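Local coordinates for regulator of G-protein signalling 3 isoform 1 (PDB 2F5Y), which probably binds the C-terminal tails of partner proteins through its PDZ domain and, by its name, regulates G-protein signalling, at residues A[16-21]-A[75-80]; A[29-32]-A[37-40]. One frame throughout, in Å; residues are numbered along the deposited sequence.

Contact 1: residues A[16-21]-A[75-80]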
loop_
_atom_site.group_PDB
_atom_site.type_symbol
_atom_site.label_atom_id
_atom_site.label_comp_id
_atom_site.label_asym_id
_atom_site.label_seq_id
_atom_site.Cartn_x
_atom_site.Cartn_y
_atom_site.Cartn_z
ATOM N N PHE A 16 -4.161 6.948 -4.808
ATOM C CA PHE A 16 -4.697 5.722 -4.218
ATOM C C PHE A 16 -5.251 5.885 -2.804
ATOM O O PHE A 16 -5.715 4.912 -2.215
ATOM C CB PHE A 16 -3.606 4.633 -4.232
ATOM C CG PHE A 16 -3.063 4.341 -5.614
ATOM C CD1 PHE A 16 -2.006 5.076 -6.126
ATOM C CD2 PHE A 16 -3.630 3.348 -6.404
ATOM C CE1 PHE A 16 -1.513 4.822 -7.394
ATOM C CE2 PHE A 16 -3.141 3.076 -7.673
ATOM C CZ PHE A 16 -2.088 3.814 -8.172
ATOM N N GLY A 17 -5.172 7.087 -2.248
ATOM C CA GLY A 17 -5.863 7.426 -0.998
ATOM C C GLY A 17 -5.317 6.811 0.281
ATOM O O GLY A 17 -6.084 6.431 1.172
ATOM N N PHE A 18 -3.998 6.702 0.379
ATOM C CA PHE A 18 -3.359 6.268 1.623
ATOM C C PHE A 18 -1.960 6.833 1.806
ATOM O O PHE A 18 -1.322 7.271 0.845
ATOM C CB PHE A 18 -3.322 4.742 1.734
ATOM C CG PHE A 18 -2.335 4.069 0.808
ATOM C CD1 PHE A 18 -2.682 3.773 -0.506
ATOM C CD2 PHE A 18 -1.074 3.691 1.264
ATOM C CE1 PHE A 18 -1.782 3.143 -1.346
ATOM C CE2 PHE A 18 -0.164 3.064 0.409
ATOM C CZ PHE A 18 -0.528 2.778 -0.879
ATOM N N THR A 19 -1.502 6.776 3.053
ATOM C CA THR A 19 -0.209 7.300 3.471
ATOM C C THR A 19 0.658 6.180 4.025
ATOM O O THR A 19 0.147 5.210 4.585
ATOM C CB THR A 19 -0.383 8.396 4.564
ATOM O OG1 THR A 19 -0.831 9.610 3.943
ATOM C CG2 THR A 19 0.932 8.681 5.245
ATOM N N ILE A 20 1.970 6.317 3.865
ATOM C CA ILE A 20 2.932 5.343 4.400
ATOM C C ILE A 20 3.970 5.993 5.341
ATOM O O ILE A 20 4.112 7.210 5.394
ATOM C CB ILE A 20 3.630 4.575 3.273
ATOM C CG1 ILE A 20 4.210 5.539 2.237
ATOM C CG2 ILE A 20 2.643 3.630 2.613
ATOM C CD1 ILE A 20 5.228 4.924 1.305
ATOM N N CYS A 21 4.666 5.153 6.090
ATOM C CA CYS A 21 5.739 5.566 6.994
ATOM C C CYS A 21 6.694 4.397 7.184
ATOM O O CYS A 21 6.350 3.256 6.856
ATOM C CB CYS A 21 5.195 6.002 8.367
ATOM S SG CYS A 21 4.211 4.713 9.267
ATOM N N ILE A 75 -2.613 -0.742 -8.275
ATOM C CA ILE A 75 -1.586 -1.436 -7.537
ATOM C C ILE A 75 -2.225 -2.655 -6.887
ATOM O O ILE A 75 -3.399 -2.642 -6.527
ATOM C CB ILE A 75 -0.909 -0.548 -6.455
ATOM C CG1 ILE A 75 -1.938 0.042 -5.482
ATOM C CG2 ILE A 75 -0.083 0.559 -7.108
ATOM C CD1 ILE A 75 -1.303 0.749 -4.254
ATOM N N ILE A 76 -1.446 -3.722 -6.780
ATOM C CA ILE A 76 -1.826 -4.886 -5.999
ATOM C C ILE A 76 -0.769 -4.984 -4.925
ATOM O O ILE A 76 0.406 -5.185 -5.232
ATOM C CB ILE A 76 -1.829 -6.169 -6.827
ATOM C CG1 ILE A 76 -2.672 -5.985 -8.084
ATOM C CG2 ILE A 76 -2.358 -7.333 -5.982
ATOM C CD1 ILE A 76 -2.368 -7.015 -9.170
ATOM N N LEU A 77 -1.176 -4.789 -3.675
ATOM C CA LEU A 77 -0.256 -4.863 -2.550
ATOM C C LEU A 77 -0.524 -6.134 -1.797
ATOM O O LEU A 77 -1.674 -6.462 -1.539
ATOM C CB LEU A 77 -0.481 -3.719 -1.579
ATOM C CG LEU A 77 -0.312 -2.291 -2.053
ATOM C CD1 LEU A 77 -0.665 -1.360 -0.861
ATOM C CD2 LEU A 77 1.119 -2.060 -2.562
ATOM N N LEU A 78 0.535 -6.853 -1.450
ATOM C CA LEU A 78 0.417 -7.908 -0.482
ATOM C C LEU A 78 0.854 -7.330 0.866
ATOM O O LEU A 78 1.969 -6.842 1.010
ATOM C CB LEU A 78 1.272 -9.103 -0.867
ATOM C CG LEU A 78 1.025 -10.285 0.061
ATOM C CD1 LEU A 78 -0.279 -10.966 -0.317
ATOM C CD2 LEU A 78 2.191 -11.224 -0.004
ATOM N N VAL A 79 -0.038 -7.385 1.847
ATOM C CA VAL A 79 0.255 -6.871 3.171
ATOM C C VAL A 79 0.168 -7.936 4.246
ATOM O O VAL A 79 -0.482 -8.962 4.090
ATOM C CB VAL A 79 -0.666 -5.703 3.554
ATOM C CG1 VAL A 79 -0.523 -4.590 2.520
ATOM C CG2 VAL A 79 -2.100 -6.162 3.682
ATOM N N TRP A 80 0.848 -7.638 5.342
ATOM C CA TRP A 80 0.877 -8.443 6.539
ATOM C C TRP A 80 0.178 -7.616 7.607
ATOM O O TRP A 80 0.572 -6.467 7.849
ATOM C CB TRP A 80 2.347 -8.673 6.899
ATOM C CG TRP A 80 2.647 -9.825 7.779
ATOM C CD1 TRP A 80 2.184 -11.108 7.658
ATOM C CD2 TRP A 80 3.530 -9.818 8.908
ATOM N NE1 TRP A 80 2.712 -11.893 8.660
ATOM C CE2 TRP A 80 3.545 -11.128 9.437
ATOM C CE3 TRP A 80 4.305 -8.825 9.529
ATOM C CZ2 TRP A 80 4.314 -11.476 10.557
ATOM C CZ3 TRP A 80 5.069 -9.166 10.638
ATOM C CH2 TRP A 80 5.062 -10.481 11.147
#
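Phe-16 and Phe-18 meet Ile-75 and Leu-77 mainly through apolar side chains; no hydrogen bond joins the two segments. The contact is buried.

Ile-75 touches both rings. Its CG2 lies over one face of the Phe-16 ring, with Ile-75 CG2 4.0 Å from Phe-16 CZ. Ile-75 CG1 meets Phe-16 CD2 at 3.8 Å. The chi1 of 56° sets CG1 of Ile-75 between the backbone N and the carbonyl carbon, and the chain then runs on extended. CD1 is thereby carried to the second ring, where Ile-75 CD1 sits at the edge, near the plane, 3.8 Å from Phe-18 CE1. Leu-77 adds a looser contact, with Leu-77 CD1 4.1 Å from Phe-18 CZ.

Within 16-21, Phe-16 O lies at the edge of the Phe-18 ring, in its plane.

Ile-68 of helix 61-69 packs on both phenylalanines, and Leu-51 of strand 47-51 packs on Ile-75 and Leu-77.

Phe-16, Gly-17 and Phe-18 fit the hydrophobic-Gly-hydrophobic signature of the PDZ carboxylate-binding loop. The positive phi of Gly-17 (72°) suits the turn between the two rings. The contact therefore packs the probable peptide-binding loop, and the start of the strand after it, against strand 74-81 of the PDZ fold.

Contact 2: residues A[29-32]-A[37-40]. With SO4 (sulfate ion), chain C.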
loop_
_atom_site.group_PDB
_atom_site.type_symbol
_atom_site.label_atom_id
_atom_site.label_comp_id
_atom_site.label_asym_id
_atom_site.label_seq_id
_atom_site.Cartn_x
_atom_site.Cartn_y
_atom_site.Cartn_z
ATOM N N GLN A 29 0.385 4.252 7.074
ATOM C CA GLN A 29 0.121 5.214 8.130
ATOM C C GLN A 29 -1.370 5.366 8.312
ATOM O O GLN A 29 -1.884 5.212 9.402
ATOM C CB GLN A 29 0.683 6.597 7.789
ATOM C CG GLN A 29 1.917 7.008 8.515
ATOM C CD GLN A 29 1.756 7.277 10.015
ATOM O OE1 GLN A 29 0.850 6.773 10.694
ATOM N NE2 GLN A 29 2.683 8.069 10.540
ATOM N N ALA A 30 -2.041 5.712 7.223
ATOM C CA ALA A 30 -3.466 5.979 7.234
ATOM C C ALA A 30 -4.043 5.714 5.859
ATOM O O ALA A 30 -3.311 5.479 4.876
ATOM C CB ALA A 30 -3.755 7.438 7.674
ATOM N N VAL A 31 -5.365 5.749 5.824
ATOM C CA VAL A 31 -6.162 5.449 4.654
ATOM C C VAL A 31 -7.231 6.537 4.660
ATOM O O VAL A 31 -7.805 6.811 5.705
ATOM C CB VAL A 31 -6.794 4.026 4.801
ATOM C CG1 VAL A 31 -8.099 3.923 4.077
ATOM C CG2 VAL A 31 -5.818 2.937 4.315
ATOM N N ASP A 32 -7.473 7.175 3.518
ATOM C CA ASP A 32 -8.423 8.280 3.450
ATOM C C ASP A 32 -9.842 7.739 3.457
ATOM O O ASP A 32 -10.142 6.758 2.780
ATOM C CB ASP A 32 -8.205 9.111 2.183
ATOM C CG ASP A 32 -6.768 9.609 2.035
ATOM O OD1 ASP A 32 -5.900 9.236 2.859
ATOM O OD2 ASP A 32 -6.512 10.381 1.088
ATOM N N ALA A 37 -8.109 3.209 -1.502
ATOM C CA ALA A 37 -7.511 2.218 -0.605
ATOM C C ALA A 37 -8.473 1.709 0.482
ATOM O O ALA A 37 -8.494 0.517 0.779
ATOM C CB ALA A 37 -6.254 2.779 0.028
ATOM N N GLU A 38 -9.271 2.596 1.070
ATOM C CA GLU A 38 -10.186 2.186 2.129
ATOM C C GLU A 38 -11.178 1.155 1.611
ATOM O O GLU A 38 -11.396 0.111 2.222
ATOM C CB GLU A 38 -10.975 3.378 2.683
ATOM C CG GLU A 38 -11.729 3.053 3.987
ATOM C CD GLU A 38 -12.857 4.022 4.288
ATOM O OE1 GLU A 38 -13.675 4.286 3.379
ATOM O OE2 GLU A 38 -12.937 4.516 5.433
ATOM N N ARG A 39 -11.816 1.459 0.491
ATOM C CA ARG A 39 -12.872 0.579 0.024
ATOM C C ARG A 39 -12.323 -0.690 -0.631
ATOM O O ARG A 39 -13.004 -1.712 -0.646
ATOM C CB ARG A 39 -13.883 1.324 -0.831
ATOM C CG ARG A 39 -13.332 1.863 -2.067
ATOM C CD ARG A 39 -14.376 2.580 -2.839
ATOM N NE ARG A 39 -13.744 3.093 -4.043
ATOM C CZ ARG A 39 -13.390 4.356 -4.247
ATOM N NH1 ARG A 39 -13.660 5.309 -3.357
ATOM N NH2 ARG A 39 -12.788 4.670 -5.374
ATOM N N ALA A 40 -11.083 -0.632 -1.110
ATOM C CA ALA A 40 -10.319 -1.832 -1.477
ATOM C C ALA A 40 -10.043 -2.760 -0.281
ATOM O O ALA A 40 -9.879 -3.972 -0.466
ATOM C CB ALA A 40 -8.979 -1.445 -2.154
HETATM S S SO4 C . -11.703 8.345 -5.898
HETATM O O1 SO4 C . -10.355 8.880 -6.092
HETATM O O2 SO4 C . -11.841 8.026 -4.479
HETATM O O3 SO4 C . -12.680 9.351 -6.302
HETATM O O4 SO4 C . -11.966 7.156 -6.705
HETATM O O HOH W 1 -8.440 5.623 0.906
#
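Asp-32 and Glu-38 are joined by a water rather than by a direct hydrogen bond. The water donates to Asp-32 O at 2.8 Å and accepts from Glu-38 N at 3.1 Å. Glu-38 is in the first turn of helix 36-40, where amides lack the usual carbonyl partner of the helix. The water supplies an acceptor there.

Apolar packing is centred on Val-31. Val-31 CG1 lies roughly anti to the backbone N (chi1 150°) and faces Glu-38 CB. The two side chains cross at about a right angle. The 3.2 Å between Val-31 CG1 and Glu-38 CB is very short and doubtful in detail. The other branch, Val-31 CG2, meets Ala-37 CB at 4.3 Å. Asp-32 O, which accepts from the water, also lies 3.5 Å from Glu-38 CB.

The carboxylate of Glu-38 is turned back along the chain. OE1 accepts from the backbone N of Gly-34, which chiefly ties the helix to the preceding turn. The bond of OE2 to Ser-33 OG is weak.

Arg-39 holds a sulfate, probably from the crystallisation liquor. Arg-39 NH2 donates to sulfate O4 at 2.9 Å (N-H...O 154°), and Arg-39 NH1 makes a weak, longer bond to sulfate O2. The sulfate lies at the edge of the guanidinium, in its plane, and is also bound by Lys-13 N.

Strand 27-31 pairs antiparallel with strand 18-21, and a classic beta bulge interrupts the pairing where Gln-29 and Ala-30 both face Thr-19. Phe-18 touches both Val-31 and Ala-37, and Ile-9 of strand 3-10 packs on Ala-37.

In the fold
From the N terminus, strand 3-10 leads into segment 16-21, the first half of contact 1. The chain turns back through strand 27-31, whose end supplies segment 29-32. Contact 2 closes a loop of only four residues and reaches helix 36-40. Contact 1 closes when the chain returns at 75-80, after 53 intervening residues, so contact 2 falls wholly within that span and the two do not cross. They are about 8 Å apart, centre to centre. Strands 18-21 and 27-31 pair as an antiparallel sheet and link them. Contact 1 ties this two-stranded sheet to the larger one; contact 2 ties it to the short helix.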